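Local coordinates for protein leucine aminopeptidase 2 (Saccharomyces cerevisiae, PDB 2XQ0) that cleaves di- and tripeptides from their N-terminal end as a zinc-dependent M1-family aminopeptidase, and also shows low epoxide hydrolase activity in vitro, at residues Arg9-Ser14 with Ser425-Gln430; Glu16-Thr21 with Cys315-Phe320. One frame throughout, in Å; residues are numbered along the deposited sequence.

Contact 1: residues Arg9-Ser14 with Ser425-Gln430; sequences RRPSRS and SLDTFQ
A capping box opens helix 428-438 in the M1 peptidase domain, and the N-terminal segment Arg9-Ser14 lies across it, with Ser14 touching Asp427 and Arg10 lying over Phe429. The box is defined by two reciprocal bonds: Gln430 N donates to Asp427 OD1 at 3.0 Å, and Asp427 N donates to Gln430 OE1. Asp427 CG sits between the backbone N and the carbonyl carbon (chi1 64°), while Gln430, extended beyond CG, brings OE1 to Asp427 N. The second carboxylate oxygen faces the N-terminal segment. Ser14 OG donates to Asp427 OD2 at 2.8 Å, meeting its syn lone pair, and Glu16 N gives the same oxygen another bond, so both carboxylate oxygens are engaged and the cap is held in rotation. Ser14 CB meanwhile rests 3.7 Å from Gln430 CD.

Within the same first helical turn, Phe429 carries the larger, mainly apolar part of the contact. Arg10 CA stands over the centre of the Phe429 ring, 3.8 Å from the centroid and 8° off the normal, a CH-pi contact. Arg10 CB lies over the same face, near CD1 and CG. Beyond it the chain slides past Phe429 in the opposite direction, with a bend at chi3 that swings NE. Phe429 CB lies over one face of the guanidinium, offset toward the rim, and the guanidinium plane is turned 45° from the ring. Its NH2 forms a salt bridge with Asp433, farther along the same helix, which ties both ends of the Arg10 side chain to this helix. Tyr456 of helix 451-456 also packs against Phe429. Pro11 crosses the ring obliquely, with CD2 nearby and its own CD coming within 3.6 Å of Phe429 CE2.

Contact 2: residues Glu16-Thr21 with Cys315-Phe320; sequences EYDQST and CSWNHF
An Asx turn at Asp18 and an ST turn at Ser316 face each other where the N-terminal loop meets the loop leading into helix 321-339, which carries the zinc ligand Glu324; segment 315-320 ends at Phe320, which lines the bestatin pocket. The close-packed part lies between Asp18 and Ser316, whose CB atoms are 3.8 Å apart with their CA atoms only 4.9 Å apart, and Cys315 SG rests against Glu16 O. Each turn is closed by its own side chain: Ser20 N donates to Asp18 OD1 from above the carboxylate plane, and Asn318 N donates to Ser316 OG. Asp18 OD2 is also bonded to Thr160.

At the other end Glu16 reaches across with CG anti to the backbone N (chi1 180°) and CD extended beyond it. His319 NE2 donates to Glu16 OE2 at 2.6 Å; the oxygen lies near the imidazole plane, but the donor approaches from 60° above the carboxylate plane. Because His319 ND1 is bonded to Thr428, the imidazole is gripped at both nitrogens. Asn318 ND2 adds a weak, nearly straight bond of 3.4 Å to the same OE2, with amide and carboxylate planes 88° apart; the amide's OD1 is bonded to Leu375 N.

The looser part is filled by water. Water 1 donates to Glu16 OE2 and Tyr17 O and accepts from Ser316 OG. Toward Trp317 direct contact thins to Ser20, whose CB and OG both lie at the ring edge, each 4.0 Å from Trp317 CD1, and two waters bridge the rest. Water 2 donates hydrogen bonds to Asp18 OD1 and Ser20 OG and accepts one from Trp317 N; water 3 accepts from Trp317 NE1 at 3.0 Å and donates to Asp18 OD2 at 2.8 Å.

In the fold
After helix 4-9, the chain runs through Arg9-Ser14 and then Glu16-Thr21 before entering strand 28-40 of the N-terminal domain's large sheet. Contact 1 closes the wider loop, with 410 residues between its segments; contact 2 closes one of 293 residues nested inside it. Their centres are 10 Å apart. On the peptidase side the partners are joined by parallel strands 312-314 and 424-426, with Leu426 O 2.8 Å from Cys315 N, and by the packing of Asp427 CB on Cys315 SG at 3.5 Å. The N-terminal segment thus ties the starts of helix 428-438 and of zinc-ligand helix 321-339 to the approach of strand 28-40.

Contact 1: residues Arg9-Ser14 with Ser425-Gln430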
ATOM      1  N   ARG A   9     -25.471  -7.303  13.397  1.00 43.07           N
ATOM      2  CA  ARG A   9     -24.045  -7.148  13.697  1.00 38.66           C
ATOM      3  C   ARG A   9     -23.662  -5.700  13.946  1.00 38.74           C
ATOM      4  O   ARG A   9     -22.626  -5.406  14.537  1.00 41.65           O
ATOM      5  CB  ARG A   9     -23.197  -7.696  12.553  1.00 42.20           C
ATOM      6  CG  ARG A   9     -23.325  -9.184  12.359  1.00 43.02           C
ATOM      7  CD  ARG A   9     -22.041  -9.759  11.804  1.00 44.17           C
ATOM      8  NE  ARG A   9     -22.260 -11.082  11.230  1.00 48.49           N
ATOM      9  CZ  ARG A   9     -21.438 -12.111  11.392  1.00 46.72           C
ATOM     10  NH1 ARG A   9     -20.336 -11.969  12.123  1.00 47.59           N
ATOM     11  NH2 ARG A   9     -21.725 -13.280  10.826  1.00 42.62           N
ATOM     12  N   ARG A  10     -24.521  -4.797  13.506  1.00 37.60           N
ATOM     13  CA  ARG A  10     -24.230  -3.378  13.563  1.00 41.93           C
ATOM     14  C   ARG A  10     -24.243  -2.865  14.991  1.00 33.98           C
ATOM     15  O   ARG A  10     -25.085  -3.262  15.781  1.00 32.83           O
ATOM     16  CB  ARG A  10     -25.272  -2.632  12.738  1.00 52.97           C
ATOM     17  CG  ARG A  10     -25.256  -1.157  12.968  1.00 61.26           C
ATOM     18  CD  ARG A  10     -26.627  -0.596  12.776  1.00 59.60           C
ATOM     19  NE  ARG A  10     -27.033  -0.629  11.381  1.00 55.25           N
ATOM     20  CZ  ARG A  10     -26.656   0.271  10.485  1.00 49.22           C
ATOM     21  NH1 ARG A  10     -25.845   1.261  10.829  1.00 48.90           N
ATOM     22  NH2 ARG A  10     -27.085   0.177   9.241  1.00 47.22           N
ATOM     23  N   PRO A  11     -23.310  -1.977  15.335  1.00 36.82           N
ATOM     24  CA  PRO A  11     -23.338  -1.404  16.681  1.00 26.91           C
ATOM     25  C   PRO A  11     -24.487  -0.409  16.828  1.00 33.70           C
ATOM     26  O   PRO A  11     -25.027   0.078  15.829  1.00 33.06           O
ATOM     27  CB  PRO A  11     -21.991  -0.671  16.770  1.00 33.08           C
ATOM     28  CG  PRO A  11     -21.635  -0.372  15.365  1.00 37.27           C
ATOM     29  CD  PRO A  11     -22.149  -1.518  14.556  1.00 31.59           C
ATOM     30  N   SER A  12     -24.851  -0.098  18.068  1.00 34.92           N
ATOM     31  CA  SER A  12     -25.978   0.788  18.335  1.00 34.93           C
ATOM     32  C   SER A  12     -25.663   2.194  17.822  1.00 39.28           C
ATOM     33  O   SER A  12     -26.566   2.995  17.536  1.00 41.80           O
ATOM     34  CB  SER A  12     -26.256   0.829  19.833  1.00 32.98           C
ATOM     35  OG  SER A  12     -25.071   1.160  20.535  1.00 35.80           O
ATOM     36  N   ARG A  13     -24.374   2.488  17.711  1.00 36.43           N
ATOM     37  CA  ARG A  13     -23.929   3.779  17.201  1.00 36.87           C
ATOM     38  C   ARG A  13     -22.748   3.655  16.230  1.00 34.72           C
ATOM     39  O   ARG A  13     -21.798   2.906  16.473  1.00 37.63           O
ATOM     40  CB  ARG A  13     -23.583   4.699  18.367  1.00 39.49           C
ATOM     41  CG  ARG A  13     -23.185   6.084  17.959  1.00 48.95           C
ATOM     42  CD  ARG A  13     -23.075   6.976  19.178  1.00 50.40           C
ATOM     43  NE  ARG A  13     -24.382   7.471  19.581  1.00 45.24           N
ATOM     44  CZ  ARG A  13     -24.563   8.473  20.431  1.00 49.69           C
ATOM     45  NH1 ARG A  13     -23.511   9.079  20.971  1.00 52.03           N
ATOM     46  NH2 ARG A  13     -25.789   8.869  20.736  1.00 49.99           N
ATOM     47  N   SER A  14     -22.827   4.383  15.117  1.00 30.54           N
ATOM     48  CA  SER A  14     -21.788   4.373  14.092  1.00 28.67           C
ATOM     49  C   SER A  14     -21.109   5.746  14.059  1.00 31.29           C
ATOM     50  O   SER A  14     -21.724   6.733  14.431  1.00 35.00           O
ATOM     51  CB  SER A  14     -22.405   4.044  12.733  1.00 38.18           C
ATOM     52  OG  SER A  14     -22.530   2.645  12.527  1.00 33.84           O
ATOM     53  N   SER A 425     -15.233   9.789   8.245  1.00 18.97           N
ATOM     54  CA  SER A 425     -14.830   8.390   8.355  1.00 24.98           C
ATOM     55  C   SER A 425     -16.075   7.542   8.512  1.00 24.08           C
ATOM     56  O   SER A 425     -17.113   8.040   8.957  1.00 26.69           O
ATOM     57  CB  SER A 425     -13.905   8.211   9.557  1.00 20.83           C
ATOM     58  OG  SER A 425     -12.724   8.999   9.394  1.00 31.67           O
ATOM     59  N   LEU A 426     -16.003   6.266   8.149  1.00 19.75           N
ATOM     60  CA  LEU A 426     -17.212   5.441   8.232  1.00 24.10           C
ATOM     61  C   LEU A 426     -16.938   3.956   8.356  1.00 25.75           C
ATOM     62  O   LEU A 426     -15.798   3.501   8.176  1.00 20.33           O
ATOM     63  CB  LEU A 426     -18.111   5.673   7.020  1.00 24.00           C
ATOM     64  CG  LEU A 426     -17.783   4.784   5.814  1.00 23.94           C
ATOM     65  CD1 LEU A 426     -18.930   4.787   4.839  1.00 20.24           C
ATOM     66  CD2 LEU A 426     -16.507   5.256   5.129  1.00 26.24           C
ATOM     67  N   ASP A 427     -17.993   3.211   8.689  1.00 25.39           N
ATOM     68  CA  ASP A 427     -17.907   1.762   8.768  1.00 25.59           C
ATOM     69  C   ASP A 427     -18.724   1.106   7.641  1.00 20.48           C
ATOM     70  O   ASP A 427     -19.394   1.778   6.862  1.00 18.20           O
ATOM     71  CB  ASP A 427     -18.266   1.242  10.183  1.00 25.09           C
ATOM     72  CG  ASP A 427     -19.706   1.525  10.574  1.00 30.39           C
ATOM     73  OD1 ASP A 427     -20.553   1.575   9.672  1.00 25.24           O
ATOM     74  OD2 ASP A 427     -20.003   1.678  11.787  1.00 34.36           O
ATOM     75  N   THR A 428     -18.612  -0.205   7.519  1.00 19.89           N
ATOM     76  CA  THR A 428     -19.280  -0.931   6.459  1.00 21.07           C
ATOM     77  C   THR A 428     -20.794  -0.741   6.530  1.00 25.67           C
ATOM     78  O   THR A 428     -21.477  -0.694   5.511  1.00 26.52           O
ATOM     79  CB  THR A 428     -18.997  -2.414   6.636  1.00 27.61           C
ATOM     80  OG1 THR A 428     -17.586  -2.629   6.536  1.00 29.43           O
ATOM     81  CG2 THR A 428     -19.723  -3.229   5.595  1.00 32.48           C
ATOM     82  N   PHE A 429     -21.316  -0.644   7.747  1.00 24.06           N
ATOM     83  CA  PHE A 429     -22.755  -0.565   7.931  1.00 26.81           C
ATOM     84  C   PHE A 429     -23.287   0.725   7.338  1.00 18.54           C
ATOM     85  O   PHE A 429     -24.351   0.732   6.719  1.00 27.38           O
ATOM     86  CB  PHE A 429     -23.111  -0.711   9.413  1.00 30.91           C
ATOM     87  CG  PHE A 429     -22.484  -1.914  10.051  1.00 29.67           C
ATOM     88  CD1 PHE A 429     -22.947  -3.184   9.746  1.00 33.44           C
ATOM     89  CD2 PHE A 429     -21.402  -1.784  10.904  1.00 28.32           C
ATOM     90  CE1 PHE A 429     -22.360  -4.298  10.300  1.00 37.19           C
ATOM     91  CE2 PHE A 429     -20.805  -2.900  11.473  1.00 29.72           C
ATOM     92  CZ  PHE A 429     -21.286  -4.156  11.171  1.00 29.29           C
ATOM     93  N   GLN A 430     -22.529   1.810   7.486  1.00 24.72           N
ATOM     94  CA  GLN A 430     -22.927   3.086   6.903  1.00 28.59           C
ATOM     95  C   GLN A 430     -22.827   3.024   5.369  1.00 29.05           C
ATOM     96  O   GLN A 430     -23.628   3.629   4.650  1.00 28.64           O
ATOM     97  CB  GLN A 430     -22.061   4.220   7.460  1.00 27.60           C
ATOM     98  CG  GLN A 430     -22.170   4.412   8.981  1.00 23.37           C
ATOM     99  CD  GLN A 430     -21.137   5.386   9.494  1.00 26.01           C
ATOM    100  OE1 GLN A 430     -19.993   5.015   9.743  1.00 25.49           O
ATOM    101  NE2 GLN A 430     -21.525   6.654   9.630  1.00 25.67           N
TER

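Contact 2: residues Glu16-Thr21 with Cys315-Phe320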
ATOM      1  N   GLU A  16     -18.313   2.568  14.044  1.00 24.92           N
ATOM      2  CA  GLU A  16     -17.932   1.556  15.006  1.00 26.97           C
ATOM      3  C   GLU A  16     -16.633   1.936  15.700  1.00 32.58           C
ATOM      4  O   GLU A  16     -15.701   2.451  15.070  1.00 32.35           O
ATOM      5  CB  GLU A  16     -17.747   0.231  14.276  1.00 29.88           C
ATOM      6  CG  GLU A  16     -17.345  -0.922  15.164  1.00 38.56           C
ATOM      7  CD  GLU A  16     -17.231  -2.214  14.382  1.00 43.81           C
ATOM      8  OE1 GLU A  16     -18.174  -3.029  14.451  1.00 56.53           O
ATOM      9  OE2 GLU A  16     -16.208  -2.408  13.697  1.00 37.00           O
ATOM     10  N   TYR A  17     -16.571   1.658  16.994  1.00 22.29           N
ATOM     11  CA  TYR A  17     -15.408   2.010  17.797  1.00 24.02           C
ATOM     12  C   TYR A  17     -14.120   1.343  17.305  1.00 23.42           C
ATOM     13  O   TYR A  17     -14.112   0.158  16.991  1.00 27.31           O
ATOM     14  CB  TYR A  17     -15.669   1.658  19.282  1.00 24.45           C
ATOM     15  CG  TYR A  17     -14.717   2.382  20.207  1.00 28.88           C
ATOM     16  CD1 TYR A  17     -15.047   3.619  20.730  1.00 31.13           C
ATOM     17  CD2 TYR A  17     -13.478   1.848  20.523  1.00 31.47           C
ATOM     18  CE1 TYR A  17     -14.193   4.296  21.567  1.00 29.12           C
ATOM     19  CE2 TYR A  17     -12.593   2.529  21.362  1.00 31.97           C
ATOM     20  CZ  TYR A  17     -12.962   3.757  21.875  1.00 32.47           C
ATOM     21  OH  TYR A  17     -12.116   4.465  22.700  1.00 31.30           O
ATOM     22  N   ASP A  18     -13.033   2.120  17.236  1.00 22.11           N
ATOM     23  CA  ASP A  18     -11.727   1.622  16.832  1.00 22.54           C
ATOM     24  C   ASP A  18     -10.944   1.040  18.019  1.00 28.85           C
ATOM     25  O   ASP A  18     -10.411   1.786  18.839  1.00 25.84           O
ATOM     26  CB  ASP A  18     -10.925   2.785  16.218  1.00 22.68           C
ATOM     27  CG  ASP A  18      -9.565   2.375  15.736  1.00 23.47           C
ATOM     28  OD1 ASP A  18      -9.179   1.198  15.935  1.00 24.23           O
ATOM     29  OD2 ASP A  18      -8.889   3.243  15.133  1.00 22.38           O
ATOM     30  N   GLN A  19     -10.827  -0.283  18.060  1.00 22.52           N
ATOM     31  CA  GLN A  19     -10.183  -0.997  19.170  1.00 22.67           C
ATOM     32  C   GLN A  19      -8.648  -0.941  19.155  1.00 26.79           C
ATOM     33  O   GLN A  19      -8.004  -1.461  20.072  1.00 25.70           O
ATOM     34  CB  GLN A  19     -10.594  -2.470  19.129  1.00 21.96           C
ATOM     35  CG  GLN A  19     -12.097  -2.700  19.258  1.00 35.37           C
ATOM     36  CD  GLN A  19     -12.582  -2.482  20.660  1.00 44.65           C
ATOM     37  OE1 GLN A  19     -11.912  -2.857  21.618  1.00 45.67           O
ATOM     38  NE2 GLN A  19     -13.757  -1.882  20.796  1.00 53.80           N
ATOM     39  N   SER A  20      -8.070  -0.342  18.112  1.00 21.93           N
ATOM     40  CA  SER A  20      -6.612  -0.300  17.960  1.00 23.74           C
ATOM     41  C   SER A  20      -5.994   0.976  18.513  1.00 25.66           C
ATOM     42  O   SER A  20      -4.790   1.181  18.366  1.00 25.81           O
ATOM     43  CB  SER A  20      -6.210  -0.425  16.482  1.00 19.58           C
ATOM     44  OG  SER A  20      -6.600  -1.681  15.955  1.00 25.09           O
ATOM     45  N   THR A  21      -6.800   1.847  19.121  1.00 24.78           N
ATOM     46  CA  THR A  21      -6.245   3.059  19.747  1.00 17.22           C
ATOM     47  C   THR A  21      -6.428   3.009  21.260  1.00 28.98           C
ATOM     48  O   THR A  21      -7.407   2.462  21.766  1.00 24.86           O
ATOM     49  CB  THR A  21      -6.869   4.357  19.198  1.00 25.62           C
ATOM     50  OG1 THR A  21      -6.296   5.488  19.859  1.00 23.48           O
ATOM     51  CG2 THR A  21      -8.351   4.385  19.430  1.00 19.07           C
ATOM     52  N   CYS A 315     -13.266   3.883   9.349  1.00 15.26           N
ATOM     53  CA  CYS A 315     -13.279   4.353  10.724  1.00 18.84           C
ATOM     54  C   CYS A 315     -12.343   3.562  11.624  1.00 23.62           C
ATOM     55  O   CYS A 315     -11.900   4.066  12.656  1.00 29.40           O
ATOM     56  CB  CYS A 315     -14.701   4.305  11.275  1.00 30.85           C
ATOM     57  SG  CYS A 315     -15.311   2.643  11.469  1.00 32.93           S
ATOM     58  N   SER A 316     -12.055   2.321  11.240  1.00 22.49           N
ATOM     59  CA  SER A 316     -11.159   1.467  12.008  1.00 20.58           C
ATOM     60  C   SER A 316     -10.543   0.450  11.080  1.00 20.93           C
ATOM     61  O   SER A 316     -10.933   0.343   9.919  1.00 22.08           O
ATOM     62  CB  SER A 316     -11.916   0.739  13.117  1.00 28.77           C
ATOM     63  OG  SER A 316     -12.542  -0.438  12.642  1.00 25.24           O
ATOM     64  N   TRP A 317      -9.605  -0.330  11.597  1.00 19.41           N
ATOM     65  CA  TRP A 317      -8.914  -1.307  10.764  1.00 18.37           C
ATOM     66  C   TRP A 317      -9.732  -2.592  10.560  1.00 24.28           C
ATOM     67  O   TRP A 317      -9.343  -3.457   9.791  1.00 24.85           O
ATOM     68  CB  TRP A 317      -7.498  -1.559  11.288  1.00 19.71           C
ATOM     69  CG  TRP A 317      -6.765  -0.231  11.420  1.00 21.94           C
ATOM     70  CD1 TRP A 317      -6.424   0.407  12.578  1.00 25.04           C
ATOM     71  CD2 TRP A 317      -6.375   0.648  10.350  1.00 25.08           C
ATOM     72  NE1 TRP A 317      -5.823   1.621  12.296  1.00 25.31           N
ATOM     73  CE2 TRP A 317      -5.786   1.791  10.935  1.00 20.59           C
ATOM     74  CE3 TRP A 317      -6.457   0.572   8.953  1.00 26.70           C
ATOM     75  CZ2 TRP A 317      -5.268   2.843  10.171  1.00 19.07           C
ATOM     76  CZ3 TRP A 317      -5.956   1.621   8.197  1.00 22.12           C
ATOM     77  CH2 TRP A 317      -5.364   2.733   8.801  1.00 18.57           C
ATOM     78  N   ASN A 318     -10.884  -2.682  11.221  1.00 19.00           N
ATOM     79  CA  ASN A 318     -11.857  -3.740  10.929  1.00 17.84           C
ATOM     80  C   ASN A 318     -12.533  -3.570   9.588  1.00 17.98           C
ATOM     81  O   ASN A 318     -13.060  -4.528   9.046  1.00 21.71           O
ATOM     82  CB  ASN A 318     -12.970  -3.769  11.977  1.00 21.42           C
ATOM     83  CG  ASN A 318     -12.552  -4.412  13.268  1.00 27.18           C
ATOM     84  OD1 ASN A 318     -11.457  -4.960  13.386  1.00 26.94           O
ATOM     85  ND2 ASN A 318     -13.456  -4.401  14.238  1.00 29.62           N
ATOM     86  N   HIS A 319     -12.556  -2.341   9.085  1.00 17.74           N
ATOM     87  CA  HIS A 319     -13.290  -2.005   7.855  1.00 23.78           C
ATOM     88  C   HIS A 319     -12.334  -1.485   6.773  1.00 19.16           C
ATOM     89  O   HIS A 319     -12.689  -0.638   5.943  1.00 21.23           O
ATOM     90  CB  HIS A 319     -14.387  -0.981   8.165  1.00 22.91           C
ATOM     91  CG  HIS A 319     -15.311  -1.432   9.246  1.00 23.11           C
ATOM     92  ND1 HIS A 319     -16.406  -2.231   8.997  1.00 21.25           N
ATOM     93  CD2 HIS A 319     -15.259  -1.265  10.586  1.00 21.90           C
ATOM     94  CE1 HIS A 319     -17.005  -2.514  10.140  1.00 22.47           C
ATOM     95  NE2 HIS A 319     -16.326  -1.942  11.120  1.00 22.92           N
ATOM     96  N   PHE A 320     -11.111  -2.002   6.822  1.00 18.03           N
ATOM     97  CA  PHE A 320     -10.032  -1.625   5.913  1.00 16.82           C
ATOM     98  C   PHE A 320     -10.421  -1.844   4.448  1.00 17.93           C
ATOM     99  O   PHE A 320      -9.907  -1.160   3.560  1.00 22.62           O
ATOM    100  CB  PHE A 320      -8.792  -2.447   6.268  1.00 22.30           C
ATOM    101  CG  PHE A 320      -7.547  -2.044   5.522  1.00 21.09           C
ATOM    102  CD1 PHE A 320      -7.166  -0.712   5.450  1.00 22.29           C
ATOM    103  CD2 PHE A 320      -6.721  -3.015   4.953  1.00 27.79           C
ATOM    104  CE1 PHE A 320      -5.997  -0.337   4.781  1.00 26.49           C
ATOM    105  CE2 PHE A 320      -5.557  -2.652   4.284  1.00 25.24           C
ATOM    106  CZ  PHE A 320      -5.200  -1.301   4.202  1.00 22.37           C
TER
HETATM  107  O   HOH W   1     -14.166  -1.274  14.664  1.00 30.40           O
HETATM  108  O   HOH W   2      -9.093  -1.173  14.325  1.00 24.62           O
HETATM  109  O   HOH W   3      -6.106   2.926  15.037  1.00 25.08           O